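Local coordinates for gentamicin resistance protein (Enterococcus gallinarum, PDB 6CTZ) that probably inactivates aminoglycoside antibiotics by transferring a phosphate from a guanine nucleotide to their 2''-hydroxyl, and here holds GDP, magnesium and kanamycin, at residues Ala117-Glu122 against Thr210-Phe215; Leu188-Gly191 against Asp196-Leu199; Thr5-Thr10 against Asn83-Tyr88. The protein carries 2 engineered substitutions. One frame throughout, in Å; residues are numbered along the deposited sequence.

Contact 1: Ala117-Glu122 against Thr210-Phe215; sequences AEFMNE and TGIIDF. With MG (magnesium ion), chain C; MG (magnesium ion), chain D; GDP (guanosine-5'-diphosphate), chain B.
Over one face of the Phe119 ring lies Ile212, in the conformer described, its CG1 4.3 Å from the ring centroid and only 11° off the normal, a CH-pi contact. Phe215 arrives at the edge of the same ring, near its plane, with CZ 3.9 Å from Phe119 CZ. Seen from Phe215, that approach is oblique, while the carbonyl O of Ile212 lies in the plane of the Phe215 ring, at its edge. Phe119 reaches across from helix 106-125 because its CG stands anti to the backbone N (chi1 173°), which sends the ring outward to the end of strand 209-212. Ile212 branches at CB, and its second arm, CG2, comes 4.1 Å from Phe119 CZ. Asp214, Phe215 and Gly216 correspond to the DFG motif of protein kinases, so the helix packs against the phenylalanine next to the metal-binding aspartate. The ring of Phe215 also meets His190 and touches Leu59 and Leu62 of helix 46-62, an apolar setting that suits a large aromatic. Asp214 turns the other way: its OD2 bridges both magnesium ions, 2.1 Å from one, and OD1 joins it on the second; a carboxylate suits this place because its two oxygens can bind both cations. Before it, Ile213 lays CD1 3.7 Å from C8 of the GDP base, an apolar branch suited to a flat purine.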
loop_
_atom_site.group_PDB
_atom_site.type_symbol
_atom_site.label_atom_id
_atom_site.label_comp_id
_atom_site.label_asym_id
_atom_site.label_seq_id
_atom_site.Cartn_x
_atom_site.Cartn_y
_atom_site.Cartn_z
ATOM N N ALA A 117 4.284 0.871 14.446
ATOM C CA ALA A 117 3.275 1.522 15.278
ATOM C C ALA A 117 3.516 3.023 15.345
ATOM O O ALA A 117 2.576 3.823 15.221
ATOM C CB ALA A 117 3.290 0.925 16.685
ATOM N N GLU A 118 4.776 3.424 15.517
ATOM C CA GLU A 118 5.107 4.844 15.586
ATOM C C GLU A 118 4.820 5.545 14.266
ATOM O O GLU A 118 4.290 6.662 14.253
ATOM C CB GLU A 118 6.575 5.004 15.982
ATOM C CG GLU A 118 7.085 6.433 15.996
ATOM C CD GLU A 118 8.545 6.516 16.407
ATOM O OE1 GLU A 118 9.396 5.911 15.718
ATOM O OE2 GLU A 118 8.839 7.166 17.430
ATOM N N PHE A 119 5.157 4.904 13.146
ATOM C CA PHE A 119 4.879 5.482 11.832
ATOM C C PHE A 119 3.378 5.686 11.633
ATOM O O PHE A 119 2.933 6.753 11.189
ATOM C CB PHE A 119 5.451 4.567 10.749
ATOM C CG PHE A 119 5.088 4.967 9.347
ATOM C CD1 PHE A 119 5.716 6.035 8.726
ATOM C CD2 PHE A 119 4.125 4.263 8.640
ATOM C CE1 PHE A 119 5.385 6.397 7.431
ATOM C CE2 PHE A 119 3.788 4.628 7.345
ATOM C CZ PHE A 119 4.429 5.693 6.740
ATOM N N MET A 120 2.577 4.675 11.978
ATOM C CA MET A 120 1.129 4.787 11.836
ATOM C C MET A 120 0.584 5.877 12.744
ATOM O O MET A 120 -0.314 6.634 12.352
ATOM C CB MET A 120 0.481 3.432 12.126
ATOM C CG MET A 120 0.876 2.365 11.118
ATOM S SD MET A 120 0.377 0.675 11.536
ATOM C CE MET A 120 -1.244 0.580 10.802
ATOM N N ASN A 121 1.094 5.912 13.942
ATOM C CA ASN A 121 0.782 7.019 14.809
ATOM C C ASN A 121 1.042 8.529 14.282
ATOM O O ASN A 121 0.274 9.499 14.344
ATOM C CB ASN A 121 1.420 6.871 16.186
ATOM C CG ASN A 121 0.715 5.878 17.064
ATOM O OD1 ASN A 121 -0.336 5.366 16.778
ATOM N ND2 ASN A 121 1.320 5.632 18.170
ATOM N N GLU A 122 2.207 8.567 13.620
ATOM C CA GLU A 122 2.565 9.837 13.005
ATOM C C GLU A 122 1.618 10.189 11.867
ATOM O O GLU A 122 1.191 11.345 11.750
ATOM C CB GLU A 122 4.016 9.796 12.539
ATOM C CG GLU A 122 5.001 9.766 13.706
ATOM C CD GLU A 122 6.375 9.216 13.351
ATOM O OE1 GLU A 122 7.274 9.281 14.214
ATOM O OE2 GLU A 122 6.552 8.703 12.233
ATOM N N THR A 210 14.134 1.466 8.152
ATOM C CA THR A 210 14.781 2.694 7.727
ATOM C C THR A 210 13.958 3.511 6.750
ATOM O O THR A 210 14.187 4.719 6.657
ATOM C CB THR A 210 16.170 2.424 7.121
ATOM O OG1 THR A 210 16.049 1.524 6.017
ATOM C CG2 THR A 210 17.110 1.833 8.165
ATOM N N GLY A 211 13.012 2.908 6.032
ATOM C CA GLY A 211 12.295 3.660 5.023
ATOM C C GLY A 211 10.970 3.032 4.669
ATOM O O GLY A 211 10.745 1.837 4.885
ATOM N N ILE A 212 10.087 3.870 4.126
ATOM C CA ILE A 212 8.792 3.460 3.583
ATOM C C ILE A 212 8.629 4.140 2.233
ATOM O O ILE A 212 8.852 5.357 2.124
ATOM C CB ILE A 212 7.623 3.859 4.509
ATOM C CG1 ILE A 212 7.753 3.205 5.887
ATOM C CG2 ILE A 212 6.273 3.505 3.860
ATOM C CD1 ILE A 212 7.341 1.743 5.922
ATOM N N ILE A 213 8.247 3.375 1.210
ATOM C CA ILE A 213 8.035 3.919 -0.126
ATOM C C ILE A 213 6.571 3.805 -0.562
ATOM O O ILE A 213 5.725 3.268 0.167
ATOM C CB ILE A 213 8.986 3.262 -1.147
ATOM C CG1 ILE A 213 8.762 1.743 -1.194
ATOM C CG2 ILE A 213 10.445 3.623 -0.829
ATOM C CD1 ILE A 213 9.425 1.076 -2.379
ATOM N N ASP A 214 6.273 4.330 -1.753
ATOM C CA ASP A 214 4.996 4.191 -2.456
ATOM C C ASP A 214 3.785 4.698 -1.687
ATOM O O ASP A 214 2.992 3.905 -1.172
ATOM C CB ASP A 214 4.743 2.762 -2.934
ATOM C CG ASP A 214 3.576 2.685 -3.913
ATOM O OD1 ASP A 214 3.037 3.757 -4.313
ATOM O OD2 ASP A 214 3.189 1.549 -4.280
ATOM N N PHE A 215 3.619 6.015 -1.643
ATOM C CA PHE A 215 2.480 6.658 -1.006
ATOM C C PHE A 215 1.348 6.948 -1.986
ATOM O O PHE A 215 0.489 7.785 -1.695
ATOM C CB PHE A 215 2.927 7.945 -0.299
ATOM C CG PHE A 215 3.726 7.710 0.964
ATOM C CD1 PHE A 215 5.029 7.212 0.914
ATOM C CD2 PHE A 215 3.182 8.017 2.202
ATOM C CE1 PHE A 215 5.768 7.019 2.083
ATOM C CE2 PHE A 215 3.907 7.825 3.368
ATOM C CZ PHE A 215 5.207 7.320 3.309
HETATM MG MG MG C . 4.110 -0.306 -4.684
HETATM MG MG MG D . 1.662 2.606 -5.590
HETATM P PB GDP B . 3.641 1.034 -7.563
HETATM O O1B GDP B . 2.942 2.298 -7.123
HETATM O O2B GDP B . 3.427 -0.107 -6.590
HETATM O O3B GDP B . 3.331 0.683 -9.000
HETATM O O3A GDP B . 5.215 1.407 -7.564
HETATM P PA GDP B . 6.222 1.579 -6.307
HETATM O O1A GDP B . 6.316 3.017 -5.893
HETATM O O2A GDP B . 5.834 0.621 -5.193
HETATM O "O5'" GDP B . 7.635 1.183 -7.002
HETATM C "C5'" GDP B . 7.752 -0.075 -7.654
HETATM C "C4'" GDP B . 8.848 -0.872 -6.987
HETATM O "O4'" GDP B . 10.098 -0.226 -7.228
HETATM C "C3'" GDP B . 8.752 -0.960 -5.473
HETATM O "O3'" GDP B . 7.821 -1.954 -5.032
HETATM C "C2'" GDP B . 10.172 -1.338 -5.135
HETATM O "O2'" GDP B . 10.409 -2.717 -5.437
HETATM C "C1'" GDP B . 10.964 -0.517 -6.139
HETATM N N9 GDP B . 11.369 0.767 -5.535
HETATM C C8 GDP B . 10.790 1.980 -5.692
HETATM N N7 GDP B . 11.473 2.906 -4.970
HETATM C C5 GDP B . 12.494 2.275 -4.357
HETATM C C6 GDP B . 13.583 2.637 -3.442
HETATM O O6 GDP B . 13.735 3.816 -3.067
HETATM N N1 GDP B . 14.411 1.654 -3.057
HETATM C C2 GDP B . 14.279 0.368 -3.451
HETATM N N2 GDP B . 15.167 -0.550 -3.023
HETATM N N3 GDP B . 13.295 -0.042 -4.282
HETATM C C4 GDP B . 12.416 0.870 -4.745
HETATM O O HOH W 1 4.942 -2.167 -4.940
HETATM O O HOH W 2 2.264 -1.253 -4.341
HETATM O O HOH W 3 0.464 2.508 -3.805
HETATM O O HOH W 4 0.844 4.385 -6.488
HETATM O O HOH W 5 0.298 1.318 -6.414
#

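Contact 2: Leu188-Gly191 against Asp196-Leu199; sequences LIHG and DHFL. With MG (magnesium ion), chain C; GDP (guanosine-5'-diphosphate), chain B.
His190 and His197 carry this contact, each a buried imidazole with a different task. The rings meet at one point, CE1 of His190 lying 4.0 Å from ND1 of His197; the nitrogen sits at the edge of the His190 ring, near its plane. With the planes at 46° and the centroids 5.9 Å apart, the pair is neither stacked nor edge-to-face, and no hydrogen bond joins the two. Each imidazole is instead fixed by bonds to other groups. The backbone N of Asp192 donates to ND1 of His190, so that NE2 is the nitrogen that donates to the carbonyl O of Ile213; both ring nitrogens are engaged and the rotation of the ring is fixed. His190, Gly191 and Asp192 make up the HGD sequence of the catalytic loop in aminoglycoside kinases, related to the HRD motif of protein kinases; His197 occupies the place five residues after that aspartate where many relatives have a metal-binding asparagine. Gly191 suits its turn, since at phi 89° a side chain would jam against the carbonyl O of His190; its N and that of His190 bond to the carboxylate of Asp226. In His197, ND1 is hydrogen-bonded to the carbonyl O of Asp192, which leaves NE2 to bind a magnesium ion at 2.2 Å. Imidazole serves well here, since its two nitrogens point to different partners. The ion completes its six-fold shell with Asp214 OD2, two GDP phosphate oxygens and two waters. Over one face of the His197 ring lies OD1 of Asp196, 3.6 Å above the plane and above its centre. From OD2 of the same carboxylate, 3.0 Å away, one of the metal-bound waters is held as a donor, and that water also bonds to the ribose O3' of GDP.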
loop_
_atom_site.group_PDB
_atom_site.type_symbol
_atom_site.label_atom_id
_atom_site.label_comp_id
_atom_site.label_asym_id
_atom_site.label_seq_id
_atom_site.Cartn_x
_atom_site.Cartn_y
_atom_site.Cartn_z
ATOM N N LEU A 188 -5.214 10.603 7.817
ATOM C CA LEU A 188 -4.285 10.267 6.737
ATOM C C LEU A 188 -3.798 8.835 6.912
ATOM O O LEU A 188 -3.327 8.467 7.991
ATOM C CB LEU A 188 -3.080 11.200 6.762
ATOM C CG LEU A 188 -2.005 10.883 5.705
ATOM C CD1 LEU A 188 -2.542 11.051 4.290
ATOM C CD2 LEU A 188 -0.774 11.747 5.921
ATOM N N ILE A 189 -3.928 8.022 5.857
ATOM C CA ILE A 189 -3.371 6.671 5.832
ATOM C C ILE A 189 -2.402 6.545 4.664
ATOM O O ILE A 189 -2.509 7.252 3.654
ATOM C CB ILE A 189 -4.452 5.565 5.758
ATOM C CG1 ILE A 189 -5.212 5.579 4.427
ATOM C CG2 ILE A 189 -5.427 5.694 6.919
ATOM C CD1 ILE A 189 -6.052 4.332 4.209
ATOM N N HIS A 190 -1.450 5.613 4.803
ATOM C CA HIS A 190 -0.558 5.292 3.691
ATOM C C HIS A 190 -1.335 4.635 2.554
ATOM O O HIS A 190 -1.144 4.975 1.377
ATOM C CB HIS A 190 0.565 4.390 4.198
ATOM C CG HIS A 190 1.515 3.924 3.138
ATOM N ND1 HIS A 190 1.223 2.892 2.276
ATOM C CD2 HIS A 190 2.774 4.329 2.834
ATOM C CE1 HIS A 190 2.258 2.683 1.477
ATOM N NE2 HIS A 190 3.212 3.543 1.793
ATOM N N GLY A 191 -2.242 3.713 2.891
ATOM C CA GLY A 191 -3.148 3.135 1.929
ATOM C C GLY A 191 -2.661 1.896 1.211
ATOM O O GLY A 191 -3.475 1.222 0.571
ATOM N N ASP A 196 6.478 -5.153 0.941
ATOM C CA ASP A 196 7.227 -4.814 -0.268
ATOM C C ASP A 196 7.579 -3.329 -0.332
ATOM O O ASP A 196 8.312 -2.912 -1.236
ATOM C CB ASP A 196 6.482 -5.270 -1.536
ATOM C CG ASP A 196 5.188 -4.523 -1.762
ATOM O OD1 ASP A 196 4.607 -4.042 -0.782
ATOM O OD2 ASP A 196 4.755 -4.401 -2.931
ATOM N N HIS A 197 7.093 -2.534 0.624
ATOM C CA HIS A 197 7.386 -1.114 0.728
ATOM C C HIS A 197 8.197 -0.778 1.968
ATOM O O HIS A 197 8.435 0.403 2.225
ATOM C CB HIS A 197 6.086 -0.306 0.756
ATOM C CG HIS A 197 5.286 -0.414 -0.495
ATOM N ND1 HIS A 197 3.908 -0.374 -0.502
ATOM C CD2 HIS A 197 5.666 -0.532 -1.789
ATOM C CE1 HIS A 197 3.475 -0.463 -1.746
ATOM N NE2 HIS A 197 4.522 -0.561 -2.547
ATOM N N PHE A 198 8.620 -1.775 2.748
ATOM C CA PHE A 198 9.396 -1.538 3.963
ATOM C C PHE A 198 10.869 -1.709 3.627
ATOM O O PHE A 198 11.292 -2.791 3.202
ATOM C CB PHE A 198 9.062 -2.528 5.085
ATOM C CG PHE A 198 7.614 -2.559 5.516
ATOM C CD1 PHE A 198 6.695 -1.612 5.089
ATOM C CD2 PHE A 198 7.188 -3.552 6.387
ATOM C CE1 PHE A 198 5.369 -1.682 5.496
ATOM C CE2 PHE A 198 5.861 -3.630 6.794
ATOM C CZ PHE A 198 4.959 -2.688 6.351
ATOM N N LEU A 199 11.649 -0.657 3.824
ATOM C CA LEU A 199 13.093 -0.729 3.656
ATOM C C LEU A 199 13.735 -0.904 5.025
ATOM O O LEU A 199 13.373 -0.205 5.976
ATOM C CB LEU A 199 13.625 0.539 2.981
ATOM C CG LEU A 199 13.471 0.683 1.462
ATOM C CD1 LEU A 199 14.346 -0.336 0.708
ATOM C CD2 LEU A 199 12.006 0.668 1.028
HETATM MG MG MG C . 4.110 -0.306 -4.684
HETATM P PB GDP B . 3.641 1.034 -7.563
HETATM O O1B GDP B . 2.942 2.298 -7.123
HETATM O O2B GDP B . 3.427 -0.107 -6.590
HETATM O O3B GDP B . 3.331 0.683 -9.000
HETATM O O3A GDP B . 5.215 1.407 -7.564
HETATM P PA GDP B . 6.222 1.579 -6.307
HETATM O O1A GDP B . 6.316 3.017 -5.893
HETATM O O2A GDP B . 5.834 0.621 -5.193
HETATM O "O5'" GDP B . 7.635 1.183 -7.002
HETATM C "C5'" GDP B . 7.752 -0.075 -7.654
HETATM C "C4'" GDP B . 8.848 -0.872 -6.987
HETATM O "O4'" GDP B . 10.098 -0.226 -7.228
HETATM C "C3'" GDP B . 8.752 -0.960 -5.473
HETATM O "O3'" GDP B . 7.821 -1.954 -5.032
HETATM C "C2'" GDP B . 10.172 -1.338 -5.135
HETATM O "O2'" GDP B . 10.409 -2.717 -5.437
HETATM C "C1'" GDP B . 10.964 -0.517 -6.139
HETATM N N9 GDP B . 11.369 0.767 -5.535
HETATM C C8 GDP B . 10.790 1.980 -5.692
HETATM N N7 GDP B . 11.473 2.906 -4.970
HETATM C C5 GDP B . 12.494 2.275 -4.357
HETATM C C6 GDP B . 13.583 2.637 -3.442
HETATM O O6 GDP B . 13.735 3.816 -3.067
HETATM N N1 GDP B . 14.411 1.654 -3.057
HETATM C C2 GDP B . 14.279 0.368 -3.451
HETATM N N2 GDP B . 15.167 -0.550 -3.023
HETATM N N3 GDP B . 13.295 -0.042 -4.282
HETATM C C4 GDP B . 12.416 0.870 -4.745
HETATM O O HOH W 1 4.942 -2.167 -4.940
HETATM O O HOH W 2 2.264 -1.253 -4.341
#

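Contact 3: Thr5-Thr10 against Asn83-Tyr88; sequences TTMIMT and NPFVGY. With GDP (guanosine-5'-diphosphate), chain B.
Phe85 meets Met7 and Ile8 where helix 2-11 packs on one face of the five-stranded antiparallel sheet of the N-terminal lobe, the nucleotide-binding lobe of the kinase-like fold. This is the close part of the contact. The ring leaves strand 83-89 toward the helix and receives Met7 CB 4.2 Å from its CZ, while Ile8 CG1 lies 4.4 Å from CE1; both approaches are oblique. Farther along the Met7 chain, SD sits 5.2 Å from the ring centroid and 45° off its normal, a Met-aromatic contact in which the polarisable sulfur suits the pi cloud. Phe42 of the neighbouring strand stacks on the same ring and also touches Met7, and Ile8 rests on Phe40, Ile32 and Val34, so flexible and branched apolar groups fill the seam between helix and sheet. The backbones come closest at CA of Ile8 and CA of Gly87, which are 8.9 Å apart.

The other side of the helix is open to solvent, and Thr6 and Thr10 suit it because a small hydroxyl side chain can turn back on its own backbone. Thr6 O accepts both Thr10 N and Thr10 OG1, the latter at 2.8 Å in one of its two conformers; the two donors come from opposite faces of the carbonyl plane, with the hydroxyl 37° out of it. On the strand, Pro84 and Val86 pack instead against helix 46-62. At its far end Tyr88 has its CG between the backbone N and the carbonyl carbon (chi1 55°), which carries the phenol to the guanine, where Tyr88 OH donates a hydrogen bond to N7 of GDP, 2.7 Å away.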
loop_
_atom_site.group_PDB
_atom_site.type_symbol
_atom_site.label_atom_id
_atom_site.label_comp_id
_atom_site.label_asym_id
_atom_site.label_seq_id
_atom_site.Cartn_x
_atom_site.Cartn_y
_atom_site.Cartn_z
ATOM N N THR A 5 16.000 6.775 -20.625
ATOM C CA THR A 5 17.243 7.521 -20.449
ATOM C C THR A 5 17.232 8.822 -21.244
ATOM O O THR A 5 17.763 9.838 -20.785
ATOM C CB THR A 5 18.445 6.655 -20.826
ATOM O OG1 THR A 5 18.377 6.315 -22.216
ATOM C CG2 THR A 5 18.447 5.382 -20.000
ATOM N N THR A 6 16.618 8.818 -22.428
ATOM C CA THR A 6 16.558 10.045 -23.215
ATOM C C THR A 6 15.700 11.101 -22.530
ATOM O O THR A 6 16.080 12.276 -22.481
ATOM C CB THR A 6 16.055 9.751 -24.625
ATOM O OG1 THR A 6 16.956 8.839 -25.259
ATOM C CG2 THR A 6 15.987 11.035 -25.449
ATOM N N MET A 7 14.548 10.703 -21.978
ATOM C CA MET A 7 13.731 11.658 -21.237
ATOM C C MET A 7 14.498 12.234 -20.059
ATOM O O MET A 7 14.467 13.448 -19.817
ATOM C CB MET A 7 12.452 10.988 -20.745
ATOM C CG MET A 7 11.409 10.805 -21.823
ATOM S SD MET A 7 9.817 10.323 -21.137
ATOM C CE MET A 7 10.173 8.647 -20.613
ATOM N N ILE A 8 15.198 11.377 -19.316
ATOM C CA ILE A 8 15.924 11.834 -18.136
ATOM C C ILE A 8 17.011 12.827 -18.532
ATOM O O ILE A 8 17.125 13.921 -17.965
ATOM C CB ILE A 8 16.495 10.628 -17.371
ATOM C CG1 ILE A 8 15.364 9.782 -16.778
ATOM C CG2 ILE A 8 17.429 11.091 -16.278
ATOM C CD1 ILE A 8 15.843 8.460 -16.232
ATOM N N MET A 9 17.812 12.474 -19.531
ATOM C CA MET A 9 18.944 13.333 -19.851
ATOM C C MET A 9 18.521 14.621 -20.538
ATOM O O MET A 9 19.164 15.656 -20.336
ATOM C CB MET A 9 20.000 12.562 -20.632
ATOM C CG MET A 9 20.700 11.562 -19.737
ATOM S SD MET A 9 22.184 10.892 -20.469
ATOM C CE MET A 9 21.490 9.913 -21.801
ATOM N N THR A 10 17.461 14.583 -21.349
ATOM C CA THR A 10 16.940 15.807 -21.953
ATOM C C THR A 10 16.521 16.808 -20.887
ATOM O O THR A 10 16.839 18.001 -20.970
ATOM C CB THR A 10 15.740 15.468 -22.836
ATOM O OG1 THR A 10 16.171 14.688 -23.955
ATOM C CG2 THR A 10 15.061 16.739 -23.323
ATOM N N ASN A 83 1.359 14.392 -17.557
ATOM C CA ASN A 83 2.017 13.094 -17.424
ATOM C C ASN A 83 3.374 13.303 -16.755
ATOM O O ASN A 83 4.404 13.403 -17.431
ATOM C CB ASN A 83 2.141 12.407 -18.788
ATOM C CG ASN A 83 0.805 11.884 -19.307
ATOM O OD1 ASN A 83 0.364 10.801 -18.924
ATOM N ND2 ASN A 83 0.163 12.647 -20.189
ATOM N N PRO A 84 3.406 13.377 -15.426
ATOM C CA PRO A 84 4.665 13.638 -14.719
ATOM C C PRO A 84 5.472 12.367 -14.492
ATOM O O PRO A 84 4.960 11.250 -14.568
ATOM C CB PRO A 84 4.178 14.171 -13.368
ATOM C CG PRO A 84 2.899 13.420 -13.145
ATOM C CD PRO A 84 2.259 13.278 -14.506
ATOM N N PHE A 85 6.754 12.564 -14.173
ATOM C CA PHE A 85 7.589 11.499 -13.620
ATOM C C PHE A 85 8.593 12.132 -12.667
ATOM O O PHE A 85 8.787 13.348 -12.680
ATOM C CB PHE A 85 8.231 10.614 -14.701
ATOM C CG PHE A 85 9.318 11.287 -15.490
ATOM C CD1 PHE A 85 10.634 11.246 -15.053
ATOM C CD2 PHE A 85 9.035 11.917 -16.696
ATOM C CE1 PHE A 85 11.645 11.844 -15.789
ATOM C CE2 PHE A 85 10.048 12.518 -17.432
ATOM C CZ PHE A 85 11.349 12.480 -16.970
ATOM N N VAL A 86 9.189 11.318 -11.795
ATOM C CA VAL A 86 10.105 11.853 -10.815
ATOM C C VAL A 86 11.357 11.056 -10.602
ATOM O O VAL A 86 11.407 9.942 -10.931
ATOM C CB VAL A 86 9.420 11.970 -9.405
ATOM C CG1 VAL A 86 8.270 12.940 -9.459
ATOM C CG2 VAL A 86 8.913 10.602 -8.906
ATOM N N GLY A 87 12.353 11.693 -10.019
ATOM C CA GLY A 87 13.565 11.038 -9.612
ATOM C C GLY A 87 13.887 11.377 -8.165
ATOM O O GLY A 87 13.769 12.503 -7.777
ATOM N N TYR A 88 14.307 10.379 -7.401
ATOM C CA TYR A 88 14.675 10.536 -6.027
ATOM C C TYR A 88 15.855 9.662 -5.652
ATOM O O TYR A 88 16.010 8.658 -6.238
ATOM C CB TYR A 88 13.482 10.255 -5.085
ATOM C CG TYR A 88 12.757 8.911 -5.212
ATOM C CD1 TYR A 88 11.705 8.771 -6.060
ATOM C CD2 TYR A 88 13.079 7.837 -4.411
ATOM C CE1 TYR A 88 10.994 7.611 -6.132
ATOM C CE2 TYR A 88 12.359 6.652 -4.495
ATOM C CZ TYR A 88 11.315 6.576 -5.344
ATOM O OH TYR A 88 10.550 5.447 -5.453
HETATM P PB GDP B . 3.641 1.034 -7.563
HETATM O O1B GDP B . 2.942 2.298 -7.123
HETATM O O2B GDP B . 3.427 -0.107 -6.590
HETATM O O3B GDP B . 3.331 0.683 -9.000
HETATM O O3A GDP B . 5.215 1.407 -7.564
HETATM P PA GDP B . 6.222 1.579 -6.307
HETATM O O1A GDP B . 6.316 3.017 -5.893
HETATM O O2A GDP B . 5.834 0.621 -5.193
HETATM O "O5'" GDP B . 7.635 1.183 -7.002
HETATM C "C5'" GDP B . 7.752 -0.075 -7.654
HETATM C "C4'" GDP B . 8.848 -0.872 -6.987
HETATM O "O4'" GDP B . 10.098 -0.226 -7.228
HETATM C "C3'" GDP B . 8.752 -0.960 -5.473
HETATM O "O3'" GDP B . 7.821 -1.954 -5.032
HETATM C "C2'" GDP B . 10.172 -1.338 -5.135
HETATM O "O2'" GDP B . 10.409 -2.717 -5.437
HETATM C "C1'" GDP B . 10.964 -0.517 -6.139
HETATM N N9 GDP B . 11.369 0.767 -5.535
HETATM C C8 GDP B . 10.790 1.980 -5.692
HETATM N N7 GDP B . 11.473 2.906 -4.970
HETATM C C5 GDP B . 12.494 2.275 -4.357
HETATM C C6 GDP B . 13.583 2.637 -3.442
HETATM O O6 GDP B . 13.735 3.816 -3.067
HETATM N N1 GDP B . 14.411 1.654 -3.057
HETATM C C2 GDP B . 14.279 0.368 -3.451
HETATM N N2 GDP B . 15.167 -0.550 -3.023
HETATM N N3 GDP B . 13.295 -0.042 -4.282
HETATM C C4 GDP B . 12.416 0.870 -4.745
#

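Contacts 1 and 2 are neighbours in the C-terminal lobe, their centres 6 Å apart, and are joined through the adjacent strands 198-200 and 209-212: Gly211 O lies 2.9 Å from Leu199 N, a probable hydrogen bond. They also share one magnesium ion, for which Asp214 comes from contact 1 and His197 from contact 2, and two of its waters. Contact 3 belongs to the N-terminal lobe, with its centre about 26 Å from that of contact 1 and about 24 Å from that of contact 2, and touches neither. GDP, lying between the lobes, is reached from all three: at its diphosphate and base from contacts 1 and 2, and at its guanine from Tyr88.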